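Local atomic coordinates of arsenic responsive repressor ArsR (PDB entry 6J0E), a protein that represses transcription as an ArsR-family helix-turn-helix regulator and is released from this role in response to As(III). Residues E27-L38 with L104-L112. Sequence-based numbering, arbitrary orientation.
Sequences ESEHYADLFKVL and LFAELRTVL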
# COMPACT_ATOMS: atom_id res chain seq x y z
N GLU B 27 11.86 -8.03 8.27
CA GLU B 27 11.44 -8.05 6.86
C GLU B 27 11.19 -6.61 6.29
O GLU B 27 10.95 -6.38 5.09
CB GLU B 27 10.26 -9.03 6.65
CG GLU B 27 10.01 -9.39 5.17
CD GLU B 27 8.96 -10.47 4.97
OE1 GLU B 27 8.29 -10.82 5.97
OE2 GLU B 27 8.80 -10.98 3.82
N SER B 28 11.33 -5.57 7.17
CA SER B 28 11.02 -4.27 6.68
C SER B 28 11.92 -3.78 5.50
O SER B 28 11.51 -3.17 4.56
CB SER B 28 11.08 -3.29 7.88
OG SER B 28 12.37 -3.08 8.23
N GLU B 29 13.19 -4.23 5.48
CA GLU B 29 14.05 -3.83 4.39
C GLU B 29 13.54 -4.49 3.06
O GLU B 29 13.55 -3.86 2.03
CB GLU B 29 15.52 -4.20 4.61
CG GLU B 29 16.39 -3.65 3.47
CD GLU B 29 17.86 -3.98 3.59
OE1 GLU B 29 18.28 -4.71 4.53
OE2 GLU B 29 18.57 -3.50 2.69
N HIS B 30 12.98 -5.73 3.16
CA HIS B 30 12.36 -6.39 2.04
C HIS B 30 11.14 -5.66 1.54
O HIS B 30 10.98 -5.48 0.41
CB HIS B 30 12.06 -7.85 2.47
CG HIS B 30 11.45 -8.65 1.38
ND1 HIS B 30 12.05 -8.68 0.15
CD2 HIS B 30 10.26 -9.28 1.28
CE1 HIS B 30 11.27 -9.37 -0.67
NE2 HIS B 30 10.19 -9.75 -0.01
N TYR B 31 10.23 -5.25 2.49
CA TYR B 31 9.12 -4.45 2.11
C TYR B 31 9.53 -3.19 1.35
O TYR B 31 8.92 -2.75 0.42
CB TYR B 31 8.28 -4.10 3.32
CG TYR B 31 7.60 -5.30 3.96
CD1 TYR B 31 6.98 -6.19 3.12
CD2 TYR B 31 7.62 -5.53 5.32
CE1 TYR B 31 6.30 -7.26 3.66
CE2 TYR B 31 6.98 -6.59 5.87
CZ TYR B 31 6.35 -7.45 5.05
OH TYR B 31 5.52 -8.56 5.37
N ALA B 32 10.56 -2.48 1.83
CA ALA B 32 11.01 -1.33 1.12
C ALA B 32 11.58 -1.65 -0.27
O ALA B 32 11.34 -0.93 -1.23
CB ALA B 32 12.12 -0.62 1.96
N ASP B 33 12.30 -2.80 -0.40
CA ASP B 33 12.70 -3.19 -1.74
C ASP B 33 11.48 -3.46 -2.62
O ASP B 33 11.53 -3.15 -3.71
CB ASP B 33 13.62 -4.46 -1.79
CG ASP B 33 14.91 -4.30 -0.96
OD1 ASP B 33 15.39 -3.18 -0.82
OD2 ASP B 33 15.45 -5.38 -0.49
N LEU B 34 10.39 -4.01 -2.06
CA LEU B 34 9.23 -4.21 -2.90
C LEU B 34 8.65 -2.90 -3.35
O LEU B 34 8.10 -2.78 -4.42
CB LEU B 34 8.19 -5.08 -2.13
CG LEU B 34 8.63 -6.57 -1.89
CD1 LEU B 34 7.52 -7.26 -1.12
CD2 LEU B 34 8.80 -7.24 -3.24
N PHE B 35 8.51 -1.86 -2.46
CA PHE B 35 7.95 -0.61 -2.89
C PHE B 35 8.84 0.09 -3.97
O PHE B 35 8.36 0.73 -4.88
CB PHE B 35 7.80 0.34 -1.65
CG PHE B 35 6.72 -0.06 -0.73
CD1 PHE B 35 5.49 -0.32 -1.22
CD2 PHE B 35 6.92 -0.08 0.66
CE1 PHE B 35 4.47 -0.65 -0.29
CE2 PHE B 35 5.87 -0.39 1.60
CZ PHE B 35 4.69 -0.68 1.07
N LYS B 36 10.18 -0.16 -3.91
CA LYS B 36 11.12 0.36 -4.85
C LYS B 36 10.86 -0.26 -6.25
O LYS B 36 10.75 0.50 -7.22
CB LYS B 36 12.56 0.11 -4.28
CG LYS B 36 13.61 0.63 -5.18
CD LYS B 36 14.93 0.52 -4.42
CE LYS B 36 15.83 1.61 -4.85
NZ LYS B 36 16.06 1.48 -6.31
N VAL B 37 10.51 -1.56 -6.25
CA VAL B 37 10.15 -2.25 -7.43
C VAL B 37 8.89 -1.64 -8.04
O VAL B 37 8.78 -1.50 -9.21
CB VAL B 37 9.95 -3.77 -7.21
CG1 VAL B 37 9.35 -4.41 -8.46
CG2 VAL B 37 11.24 -4.42 -6.92
N LEU B 38 7.93 -1.29 -7.20
CA LEU B 38 6.71 -0.68 -7.59
C LEU B 38 6.84 0.79 -8.01
O LEU B 38 5.96 1.36 -8.57
CB LEU B 38 5.67 -0.79 -6.49
CG LEU B 38 5.14 -2.19 -6.19
CD1 LEU B 38 4.13 -2.04 -5.09
CD2 LEU B 38 4.37 -2.75 -7.48
N LEU B 104 1.65 -11.05 -2.11
CA LEU B 104 2.46 -9.90 -1.75
C LEU B 104 1.61 -8.65 -1.67
O LEU B 104 1.92 -7.78 -0.92
CB LEU B 104 3.72 -9.61 -2.63
CG LEU B 104 4.87 -10.59 -2.39
CD1 LEU B 104 5.97 -10.08 -3.29
CD2 LEU B 104 5.33 -10.62 -0.95
N PHE B 105 0.59 -8.54 -2.49
CA PHE B 105 -0.15 -7.31 -2.49
C PHE B 105 -0.88 -7.22 -1.21
O PHE B 105 -1.02 -6.18 -0.65
CB PHE B 105 -1.07 -7.19 -3.75
CG PHE B 105 -0.30 -7.01 -5.00
CD1 PHE B 105 0.28 -5.74 -5.34
CD2 PHE B 105 -0.03 -8.10 -5.86
CE1 PHE B 105 1.08 -5.59 -6.46
CE2 PHE B 105 0.72 -7.90 -6.98
CZ PHE B 105 1.30 -6.68 -7.31
N ALA B 106 -1.48 -8.33 -0.79
CA ALA B 106 -2.18 -8.35 0.53
C ALA B 106 -1.22 -8.01 1.70
O ALA B 106 -1.58 -7.23 2.60
CB ALA B 106 -2.84 -9.69 0.76
N GLU B 107 -0.01 -8.48 1.63
CA GLU B 107 0.97 -8.17 2.63
C GLU B 107 1.27 -6.66 2.62
O GLU B 107 1.33 -6.05 3.71
CB GLU B 107 2.37 -8.89 2.36
CG GLU B 107 2.27 -10.36 2.64
CD GLU B 107 3.66 -10.98 2.95
OE1 GLU B 107 4.72 -10.40 2.60
OE2 GLU B 107 3.64 -12.14 3.53
N LEU B 108 1.49 -6.08 1.44
CA LEU B 108 1.78 -4.62 1.27
C LEU B 108 0.60 -3.78 1.79
O LEU B 108 0.82 -2.73 2.38
CB LEU B 108 2.29 -4.24 -0.16
CG LEU B 108 3.55 -4.85 -0.63
CD1 LEU B 108 3.87 -4.30 -1.99
CD2 LEU B 108 4.72 -4.60 0.34
N ARG B 109 -0.65 -4.18 1.48
CA ARG B 109 -1.82 -3.53 2.09
C ARG B 109 -1.83 -3.44 3.57
O ARG B 109 -2.21 -2.40 4.10
CB ARG B 109 -3.13 -4.09 1.61
CG ARG B 109 -3.38 -3.79 0.17
CD ARG B 109 -4.86 -4.15 -0.25
NE ARG B 109 -5.32 -5.46 0.11
CZ ARG B 109 -5.13 -6.55 -0.65
NH1 ARG B 109 -4.44 -6.46 -1.84
NH2 ARG B 109 -5.55 -7.66 -0.21
N THR B 110 -1.35 -4.52 4.26
CA THR B 110 -1.21 -4.55 5.69
C THR B 110 -0.10 -3.59 6.18
O THR B 110 -0.27 -2.86 7.18
CB THR B 110 -0.91 -5.97 6.18
OG1 THR B 110 -1.96 -6.82 5.71
CG2 THR B 110 -0.68 -6.02 7.63
N VAL B 111 0.99 -3.53 5.47
CA VAL B 111 2.12 -2.66 5.91
C VAL B 111 1.71 -1.17 5.85
O VAL B 111 2.15 -0.36 6.47
CB VAL B 111 3.33 -2.90 4.97
CG1 VAL B 111 4.43 -1.90 5.03
CG2 VAL B 111 3.95 -4.29 5.23
N LEU B 112 0.78 -0.90 4.93
CA LEU B 112 0.27 0.45 4.65
C LEU B 112 -1.07 0.77 5.41
O LEU B 112 -1.66 1.80 5.07
CB LEU B 112 -0.02 0.61 3.15
CG LEU B 112 1.12 0.51 2.08
CD1 LEU B 112 0.49 0.36 0.68
CD2 LEU B 112 1.94 1.70 2.08
O HOH W 1 5.61 -12.47 5.38
O HOH W 2 2.51 -7.54 5.92
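Leu108 of helix 104-111 fits as a knob into a hole on helix 28-38 formed by Tyr31, Leu34, Phe35 and Leu38. Its CD1 meets Leu38 CD1 tip to tip at 3.8 Å and also touches Phe35, while CD2 lies 3.9 Å from Tyr31 CD1 and obliquely against the Phe35 ring. Leu34 and Leu104 cross at about a right angle, their CD1 atoms 3.9 Å apart. Both faces of the tyrosine ring are touched: Val111 CG2 stands 3.8 Å from the centroid and 6° off the normal, a well-centred CH-pi contact, and Glu27 CG, from Tyr31's own segment, lies off-centre over the other. Because Val111 CG1 is anti to its backbone N (chi1 165°), CG1 points to the edge of the Phe35 ring, 4.0 Å from Phe35 CE2, so one valine serves two rings. Phe35 CZ also receives Leu112 CD2 at 3.8 Å.

At the polar margin Glu107 OE1 lies in the tyrosine ring plane, the carboxylate steeply turned against it, yet its bond with Tyr31 OH is weak at 3.4 Å. One water joins Tyr31 OH to the backbone carbonyl oxygen of Glu107; another donates to Glu27 OE1 and Glu107 OE2, probably easing the closeness of two like-charged carboxylates.

The short helix axes cross at -109°, 11.3 Å apart at closest approach. Pro22 of helix 20-24 packs on Tyr31 and Val111, Leu47 of helix 41-52 on Leu38 and Phe105. These helices flank the winged helix-turn-helix and, as is common in ArsR-family repressors, face the dimer partner: Leu44 and Leu38 of the second subunit pack on Tyr31 and Leu112, and Arg109 NH1–Leu112 O hydrogen bonds run reciprocally between subunits.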